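Alpha-glucosidase (Bacteroides thetaiotaomicron, PDB 5XFM) acts as a glycoside hydrolase of family 97, cleaving beta-L-arabinopyranosides and alpha-galactosides, and carries a bound calcium ion. Local coordinates at residues F462-H465 with F466-E470; R497-R500 with N501-G505; R508-D512 with V513-A517; A530-P533 with N534-K537. The protein carries 1 engineered substitution. All coordinates share one frame; numbering follows the deposited sequence.

Contact 1 (F462-H465 with F466-E470); sequences FNQH and FCDEE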
# COMPACT_ATOMS: atom_id res chain seq x y z
N PHE A 462 -4.24 20.52 -5.31
CA PHE A 462 -3.86 20.95 -6.65
C PHE A 462 -5.07 21.17 -7.56
O PHE A 462 -5.08 22.09 -8.37
CB PHE A 462 -2.94 19.92 -7.31
CG PHE A 462 -1.64 19.72 -6.58
CD1 PHE A 462 -1.09 20.73 -5.82
CD2 PHE A 462 -0.96 18.51 -6.68
CE1 PHE A 462 0.11 20.55 -5.15
CE2 PHE A 462 0.24 18.32 -6.02
CZ PHE A 462 0.78 19.34 -5.25
N ASN A 463 -6.09 20.33 -7.42
CA ASN A 463 -7.14 20.25 -8.43
C ASN A 463 -8.49 19.89 -7.82
O ASN A 463 -8.62 18.92 -7.07
CB ASN A 463 -6.74 19.21 -9.49
CG ASN A 463 -7.70 19.15 -10.68
OD1 ASN A 463 -8.88 19.52 -10.59
ND2 ASN A 463 -7.20 18.66 -11.81
N GLN A 464 -9.50 20.69 -8.16
CA GLN A 464 -10.87 20.52 -7.67
C GLN A 464 -11.44 19.15 -8.02
O GLN A 464 -12.28 18.62 -7.29
CB GLN A 464 -11.77 21.61 -8.26
CG GLN A 464 -13.20 21.58 -7.74
CD GLN A 464 -13.26 21.83 -6.25
OE1 GLN A 464 -12.55 22.68 -5.71
NE2 GLN A 464 -14.11 21.07 -5.56
N HIS A 465 -10.99 18.60 -9.14
CA HIS A 465 -11.40 17.28 -9.58
C HIS A 465 -11.20 16.26 -8.47
O HIS A 465 -12.11 15.50 -8.16
CB HIS A 465 -10.62 16.85 -10.84
CG HIS A 465 -10.84 15.42 -11.24
ND1 HIS A 465 -12.01 14.97 -11.81
CD2 HIS A 465 -10.02 14.34 -11.14
CE1 HIS A 465 -11.91 13.68 -12.05
NE2 HIS A 465 -10.71 13.27 -11.66
N PHE A 466 -10.03 16.28 -7.85
CA PHE A 466 -9.70 15.29 -6.83
C PHE A 466 -10.42 15.57 -5.50
O PHE A 466 -10.55 14.67 -4.67
CB PHE A 466 -8.19 15.22 -6.63
CG PHE A 466 -7.46 14.66 -7.82
CD1 PHE A 466 -7.64 13.34 -8.20
CD2 PHE A 466 -6.61 15.46 -8.57
CE1 PHE A 466 -6.99 12.82 -9.30
CE2 PHE A 466 -5.95 14.95 -9.67
CZ PHE A 466 -6.14 13.63 -10.04
N CYS A 467 -10.89 16.80 -5.31
CA CYS A 467 -11.82 17.08 -4.22
C CYS A 467 -13.17 16.43 -4.50
O CYS A 467 -13.82 15.91 -3.59
CB CYS A 467 -12.01 18.59 -4.01
SG CYS A 467 -10.67 19.42 -3.16
N ASP A 468 -13.61 16.50 -5.76
CA ASP A 468 -14.90 15.96 -6.16
C ASP A 468 -14.87 14.43 -6.10
O ASP A 468 -15.90 13.79 -5.89
CB ASP A 468 -15.30 16.43 -7.56
CG ASP A 468 -15.52 17.95 -7.64
OD1 ASP A 468 -15.68 18.60 -6.58
OD2 ASP A 468 -15.56 18.48 -8.76
N GLU A 469 -13.69 13.85 -6.28
CA GLU A 469 -13.52 12.40 -6.34
C GLU A 469 -13.08 11.79 -5.02
O GLU A 469 -12.93 10.57 -4.91
CB GLU A 469 -12.50 12.04 -7.42
CG GLU A 469 -12.89 12.40 -8.83
CD GLU A 469 -13.87 11.41 -9.42
OE1 GLU A 469 -13.46 10.24 -9.63
OE2 GLU A 469 -15.04 11.78 -9.67
N GLU A 470 -12.87 12.64 -4.01
CA GLU A 470 -12.31 12.18 -2.74
C GLU A 470 -13.01 10.97 -2.15
O GLU A 470 -12.36 9.98 -1.77
CB GLU A 470 -12.32 13.31 -1.71
CG GLU A 470 -11.78 12.85 -0.36
CD GLU A 470 -11.94 13.87 0.74
OE1 GLU A 470 -12.75 14.81 0.58
OE2 GLU A 470 -11.26 13.72 1.78

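Contact 2 (R497-R500 with N501-G505); sequences RLNR and NNDGG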
# COMPACT_ATOMS: atom_id res chain seq x y z
N ARG A 497 -11.42 25.46 2.75
CA ARG A 497 -10.78 25.91 1.53
C ARG A 497 -9.30 25.58 1.60
O ARG A 497 -8.62 25.92 2.58
CB ARG A 497 -11.01 27.40 1.32
CG ARG A 497 -12.47 27.78 1.16
CD ARG A 497 -13.08 27.13 -0.08
NE ARG A 497 -12.42 27.56 -1.31
CZ ARG A 497 -12.70 28.69 -1.95
NH1 ARG A 497 -13.62 29.51 -1.47
NH2 ARG A 497 -12.06 29.00 -3.07
N LEU A 498 -8.79 24.95 0.55
CA LEU A 498 -7.47 24.34 0.61
C LEU A 498 -6.36 25.30 0.22
O LEU A 498 -5.67 25.10 -0.78
CB LEU A 498 -7.41 23.08 -0.26
CG LEU A 498 -7.84 21.78 0.43
CD1 LEU A 498 -9.15 21.94 1.19
CD2 LEU A 498 -7.92 20.62 -0.57
N ASN A 499 -6.22 26.34 1.04
CA ASN A 499 -5.09 27.27 0.95
C ASN A 499 -4.74 27.75 2.36
O ASN A 499 -5.36 27.33 3.34
CB ASN A 499 -5.42 28.44 0.02
CG ASN A 499 -6.40 29.43 0.61
OD1 ASN A 499 -7.08 29.15 1.60
ND2 ASN A 499 -6.52 30.59 -0.03
N ARG A 500 -3.73 28.61 2.48
CA ARG A 500 -3.23 29.00 3.80
C ARG A 500 -4.24 29.75 4.67
O ARG A 500 -4.35 29.49 5.86
CB ARG A 500 -1.96 29.83 3.65
CG ARG A 500 -1.36 30.27 4.98
CD ARG A 500 0.10 30.64 4.82
NE ARG A 500 0.67 31.16 6.06
CZ ARG A 500 1.97 31.27 6.29
NH1 ARG A 500 2.84 30.88 5.37
NH2 ARG A 500 2.41 31.77 7.45
N ASN A 501 -4.97 30.69 4.08
CA ASN A 501 -5.90 31.49 4.88
C ASN A 501 -7.30 30.88 4.95
O ASN A 501 -8.22 31.48 5.50
CB ASN A 501 -5.97 32.92 4.36
CG ASN A 501 -4.69 33.70 4.64
OD1 ASN A 501 -4.06 34.23 3.73
ND2 ASN A 501 -4.29 33.73 5.90
N ASN A 502 -7.44 29.67 4.40
CA ASN A 502 -8.71 28.94 4.43
C ASN A 502 -9.85 29.75 3.82
O ASN A 502 -10.94 29.81 4.38
CB ASN A 502 -9.06 28.53 5.87
CG ASN A 502 -10.14 27.46 5.94
OD1 ASN A 502 -10.46 26.79 4.95
ND2 ASN A 502 -10.73 27.30 7.13
N ASP A 503 -9.57 30.40 2.69
CA ASP A 503 -10.56 31.26 2.04
C ASP A 503 -10.43 31.26 0.52
O ASP A 503 -11.03 32.10 -0.16
CB ASP A 503 -10.44 32.70 2.54
CG ASP A 503 -9.10 33.34 2.20
OD1 ASP A 503 -8.27 32.70 1.51
OD2 ASP A 503 -8.88 34.50 2.60
N GLY A 504 -9.63 30.33 -0.01
CA GLY A 504 -9.43 30.23 -1.44
C GLY A 504 -8.89 28.87 -1.83
O GLY A 504 -8.80 27.97 -0.99
N GLY A 505 -8.50 28.72 -3.09
CA GLY A 505 -8.04 27.44 -3.59
C GLY A 505 -9.21 26.50 -3.80
O GLY A 505 -10.34 26.94 -4.03

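Contact 3 (R508-D512 with V513-A517); sequences RRTTD and VFQLA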
# COMPACT_ATOMS: atom_id res chain seq x y z
N ARG A 508 -13.20 21.58 -0.33
CA ARG A 508 -13.54 20.26 0.18
C ARG A 508 -15.02 19.96 -0.03
O ARG A 508 -15.87 20.80 0.23
CB ARG A 508 -13.19 20.13 1.66
CG ARG A 508 -13.67 18.82 2.28
CD ARG A 508 -13.12 18.61 3.68
NE ARG A 508 -13.19 19.80 4.53
CZ ARG A 508 -13.86 19.86 5.68
NH1 ARG A 508 -14.54 18.80 6.10
NH2 ARG A 508 -13.86 20.97 6.40
N ARG A 509 -15.31 18.75 -0.51
CA ARG A 509 -16.69 18.34 -0.80
C ARG A 509 -17.27 17.42 0.26
O ARG A 509 -18.47 17.14 0.25
CB ARG A 509 -16.75 17.64 -2.16
CG ARG A 509 -16.30 18.51 -3.31
CD ARG A 509 -17.14 19.76 -3.37
NE ARG A 509 -17.02 20.41 -4.68
CZ ARG A 509 -17.31 21.68 -4.92
NH1 ARG A 509 -17.75 22.46 -3.93
NH2 ARG A 509 -17.17 22.17 -6.14
N THR A 510 -16.41 16.96 1.17
CA THR A 510 -16.81 16.02 2.20
C THR A 510 -16.94 16.69 3.56
O THR A 510 -16.46 17.81 3.76
CB THR A 510 -15.80 14.87 2.31
OG1 THR A 510 -14.48 15.42 2.40
CG2 THR A 510 -15.87 13.97 1.08
N THR A 511 -17.58 16.01 4.50
CA THR A 511 -17.83 16.57 5.83
C THR A 511 -16.67 16.36 6.81
O THR A 511 -15.76 15.57 6.56
CB THR A 511 -19.11 15.99 6.43
OG1 THR A 511 -18.93 14.59 6.67
CG2 THR A 511 -20.27 16.19 5.48
N ASP A 512 -16.72 17.09 7.92
CA ASP A 512 -15.70 16.96 8.95
C ASP A 512 -15.66 15.54 9.49
O ASP A 512 -14.58 14.97 9.68
CB ASP A 512 -15.95 17.95 10.09
CG ASP A 512 -15.83 19.39 9.66
OD1 ASP A 512 -15.49 19.63 8.48
OD2 ASP A 512 -16.07 20.29 10.49
N VAL A 513 -16.83 14.96 9.72
CA VAL A 513 -16.90 13.61 10.29
C VAL A 513 -16.37 12.60 9.27
O VAL A 513 -15.73 11.62 9.64
CB VAL A 513 -18.33 13.25 10.74
CG1 VAL A 513 -18.38 11.82 11.23
CG2 VAL A 513 -18.76 14.17 11.86
N PHE A 514 -16.63 12.84 7.98
CA PHE A 514 -15.98 12.08 6.91
C PHE A 514 -14.46 12.07 7.11
O PHE A 514 -13.82 11.02 7.09
CB PHE A 514 -16.33 12.66 5.54
CG PHE A 514 -15.67 11.96 4.38
CD1 PHE A 514 -14.35 12.22 4.04
CD2 PHE A 514 -16.39 11.05 3.60
CE1 PHE A 514 -13.75 11.57 2.98
CE2 PHE A 514 -15.79 10.40 2.53
CZ PHE A 514 -14.47 10.66 2.23
N GLN A 515 -13.90 13.26 7.28
CA GLN A 515 -12.46 13.42 7.46
C GLN A 515 -11.93 12.69 8.68
O GLN A 515 -10.86 12.10 8.63
CB GLN A 515 -12.09 14.91 7.54
CG GLN A 515 -12.40 15.68 6.28
CD GLN A 515 -11.54 15.19 5.11
OE1 GLN A 515 -10.33 15.00 5.26
NE2 GLN A 515 -12.17 15.00 3.96
N LEU A 516 -12.65 12.80 9.80
CA LEU A 516 -12.28 12.12 11.03
C LEU A 516 -12.29 10.59 10.82
O LEU A 516 -11.36 9.88 11.21
CB LEU A 516 -13.23 12.53 12.17
CG LEU A 516 -13.30 14.04 12.50
CD1 LEU A 516 -14.18 14.30 13.71
CD2 LEU A 516 -11.92 14.67 12.71
N ALA A 517 -13.34 10.10 10.16
CA ALA A 517 -13.48 8.69 9.81
C ALA A 517 -12.31 8.22 8.96
O ALA A 517 -11.88 7.07 9.05
CB ALA A 517 -14.80 8.46 9.07

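Contact 4 (A530-P533 with N534-K537); sequences ALAP and NNLK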
# COMPACT_ATOMS: atom_id res chain seq x y z
N ALA A 530 -3.23 16.54 7.34
CA ALA A 530 -3.27 17.86 6.71
C ALA A 530 -3.94 18.91 7.59
O ALA A 530 -4.70 19.75 7.10
CB ALA A 530 -3.97 17.76 5.38
N LEU A 531 -3.65 18.89 8.89
CA LEU A 531 -4.15 19.92 9.79
C LEU A 531 -3.32 21.20 9.65
O LEU A 531 -2.23 21.19 9.07
CB LEU A 531 -4.13 19.43 11.24
CG LEU A 531 -5.01 18.24 11.57
CD1 LEU A 531 -4.90 17.88 13.03
CD2 LEU A 531 -6.45 18.52 11.18
N ALA A 532 -3.86 22.30 10.16
CA ALA A 532 -3.13 23.57 10.20
C ALA A 532 -3.47 24.32 11.49
O ALA A 532 -4.53 24.09 12.07
CB ALA A 532 -3.46 24.40 8.98
N PRO A 533 -2.57 25.20 11.96
CA PRO A 533 -2.78 25.89 13.24
C PRO A 533 -4.14 26.60 13.36
O PRO A 533 -4.78 26.53 14.42
CB PRO A 533 -1.64 26.91 13.28
CG PRO A 533 -0.59 26.35 12.40
CD PRO A 533 -1.25 25.48 11.38
N ASN A 534 -4.58 27.23 12.28
CA ASN A 534 -5.86 27.92 12.26
C ASN A 534 -7.05 27.01 12.59
O ASN A 534 -8.12 27.49 12.97
CB ASN A 534 -6.08 28.59 10.90
CG ASN A 534 -5.97 27.61 9.75
OD1 ASN A 534 -4.87 27.23 9.36
ND2 ASN A 534 -7.11 27.22 9.20
N ASN A 535 -6.86 25.69 12.44
CA ASN A 535 -7.92 24.74 12.75
C ASN A 535 -8.28 24.75 14.23
O ASN A 535 -9.38 24.35 14.62
CB ASN A 535 -7.54 23.33 12.31
CG ASN A 535 -7.42 23.20 10.81
OD1 ASN A 535 -6.80 22.26 10.31
ND2 ASN A 535 -7.98 24.17 10.08
N LEU A 536 -7.35 25.18 15.08
CA LEU A 536 -7.69 25.23 16.50
C LEU A 536 -8.67 26.37 16.76
O LEU A 536 -9.29 26.42 17.83
CB LEU A 536 -6.44 25.39 17.36
CG LEU A 536 -5.69 24.09 17.65
CD1 LEU A 536 -4.49 24.36 18.55
CD2 LEU A 536 -6.62 23.06 18.27
N LYS A 537 -8.85 27.26 15.78
CA LYS A 537 -9.82 28.35 15.90
C LYS A 537 -11.07 28.19 15.02
O LYS A 537 -12.16 28.57 15.43
CB LYS A 537 -9.15 29.69 15.58
CG LYS A 537 -8.03 30.08 16.54
CD LYS A 537 -8.55 30.41 17.93
CE LYS A 537 -7.43 30.88 18.85
NZ LYS A 537 -6.49 29.77 19.18
O HOH W 1 -6.96 21.16 8.09

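Contact 1 (F462-H465 with F466-E470)
A first torsion of 171° sets the imidazole of H465 opposite its own backbone N, and the phenyl ring of F466, swung the other way at chi1 -67°, presents a face to it. The result is a T-shaped stack with the ring planes 72° apart, in which H465 CD2 stands over the centre of the phenyl ring, 3.9 Å from F466 CE1. The imidazole offers one of its own faces to E469, whose CG lies over it toward the rim, 3.6 Å from H465 CE1, in a CH-pi contact; at the far end H465 NE2 is bonded to E176. These side chains lie on and just after the short helix 464-468 in the barrel region of the family 97 hydrolase, and N463 is its N-cap: N463 OD1 accepts from H465 N at 2.7 Å, the donor standing above the carbonyl plane. One turn on, D468 N bonds to Q464 O at 2.9 Å. The side chains of this pair cross at about a right angle, Q464 NE2 donating within its amide plane to D468 OD1 at 3.1 Å but meeting the carboxylate from above. Q464 OE1 accepts from T507 N, which fixes the amide's orientation, while D468 OD1 has a second, charged partner in R509.

Contact 2 (R497-R500 with N501-G505)
Between N499 and N502 the chain reverses in a type I beta turn, part of the connection from strand 497-498 to strand 506-507, and its own backbone bond, N502 N to N499 O, is weak at 3.3 Å. Side chains supply much of the grip. The amide of N499, folded in between its backbone N and carbonyl carbon (chi1 73°), lies inside the loop and works from both ends. Its oxygen OD1 takes D503 N at 3.0 Å, in the carbonyl plane and on a lone pair, and more weakly takes G504 N. The nitrogen of the same amide gives a nearly straight bond to the carboxylate, N499 ND2 to D503 OD1 at 3.1 Å, with the two planar groups turned 51° apart. A CB on G504 would collide with N499 ND2, and the positive phi of G505 likewise suits glycine. On another side of the loop N502 OD1 accepts R497 N at 2.7 Å, met almost head-on along the C=O axis. R497 curls back through bends at chi2 and chi3: G504 CA lies over one face of its guanidinium, toward the rim, 3.3 Å from R497 NH2, while at the edge NH2 donates to G505 O at 2.9 Å. R500 instead extends away, to a salt bridge with D313 and a cation-pi contact with W304. The loop is thus held by amide and backbone groups, with the charged R497 and D503 each paired to a neutral partner; as R497 NH1 and D503 OD1 are 6.9 Å apart, direct charge pairing between them probably contributes little.

Contact 3 (R508-D512 with V513-A517)
Q515 folds back over the start of its own helix and the residues leading into it. CB rests 3.3 Å from D512 O; CG comes to 3.4 Å from T511 O and also nears the guanidinium of R508. Beyond the bend at chi2, Q515 CD lies about 4.0 Å from both R508 CD and T510 OG1, and there the ends divide. Q515 NE2 donates to T510 OG1 at 2.8 Å, the hydroxyl lying close to the amide plane, and the same nitrogen reaches E470, which also holds T510 OG1. Q515 OE1 turns to L493 N, so both ends of this buried amide are engaged. The other branch of T510 serves a different neighbour: its methyl sits squarely above the F514 ring, CG2 being 3.6 Å from the ring centroid in a CH-pi contact. With a serine in place of F514, the T510 methyl would probably lose the surface it rests on, and a gap would be likely to open toward V583, A471 and T474, which also touch the ring. R508 grips D512 end-on, NH1 at 2.7 Å and NH2 at 3.0 Å from D512 OD1, with that one oxygen lying in the guanidinium plane, so the buried carboxylate is met by an opposite charge. T511 OG1 accepts from F514 N at 3.2 Å and is bonded also to D609. This is a threonine N-cap, here starting helix 512-521 where the barrel domain meets the C-terminal beta domain.

Contact 4 (A530-P533 with N534-K537)
The flat carboxamide of N535 has A532 N over one face: this N-H donates to N535 OD1 at 2.9 Å from 58° outside the carbonyl plane. A water lies a little to the other side of that plane and donates both to N535 OD1 and to A530 O, while the amide nitrogen ND2 is bonded to N495 and D538. The setting is a type I beta turn from A532 to N535, which leads the chain from the last parallel strand of the barrel sheet, 526-528, into the short helix 535-538. Its backbone bond, N535 N to A532 O, is also 2.9 Å long; pairing in both directions between the same two residues fixes the turn at its ends. If an alanine stood at N535, A532 N would probably be left without this acceptor and the water would lose one of its mates. P533 occupies the second position of the turn, its ring packed against W304 and Y317, and P533 O accepts L536 N at 3.0 Å. With chi1 at 56°, the N534 side chain sits over its own backbone, its ND2 bonded to D538 and N495 and N534 OD1 3.2 Å from A532 CB.

Overall arrangement
The four contacts follow one another in series along the chain, each closing a local turn or helix end, and none encloses or crosses another. Contact 1 opens the short helix 464-468; contact 2 rounds the loop between strands 497-498 and 506-507; contact 3 starts helix 512-521; contact 4 leads from the last barrel strand into helix 535-538. Space joins what sequence separates. C467 SG packs on L498 CD2, bringing contact 1 against contact 2, and E470, at the end of contact 1, ties it to contact 3, beside the C-terminal domain. N502 touches N534, linking contacts 2 and 4, whereas contacts 1 and 4 stay about 9 Å apart at their nearest atoms.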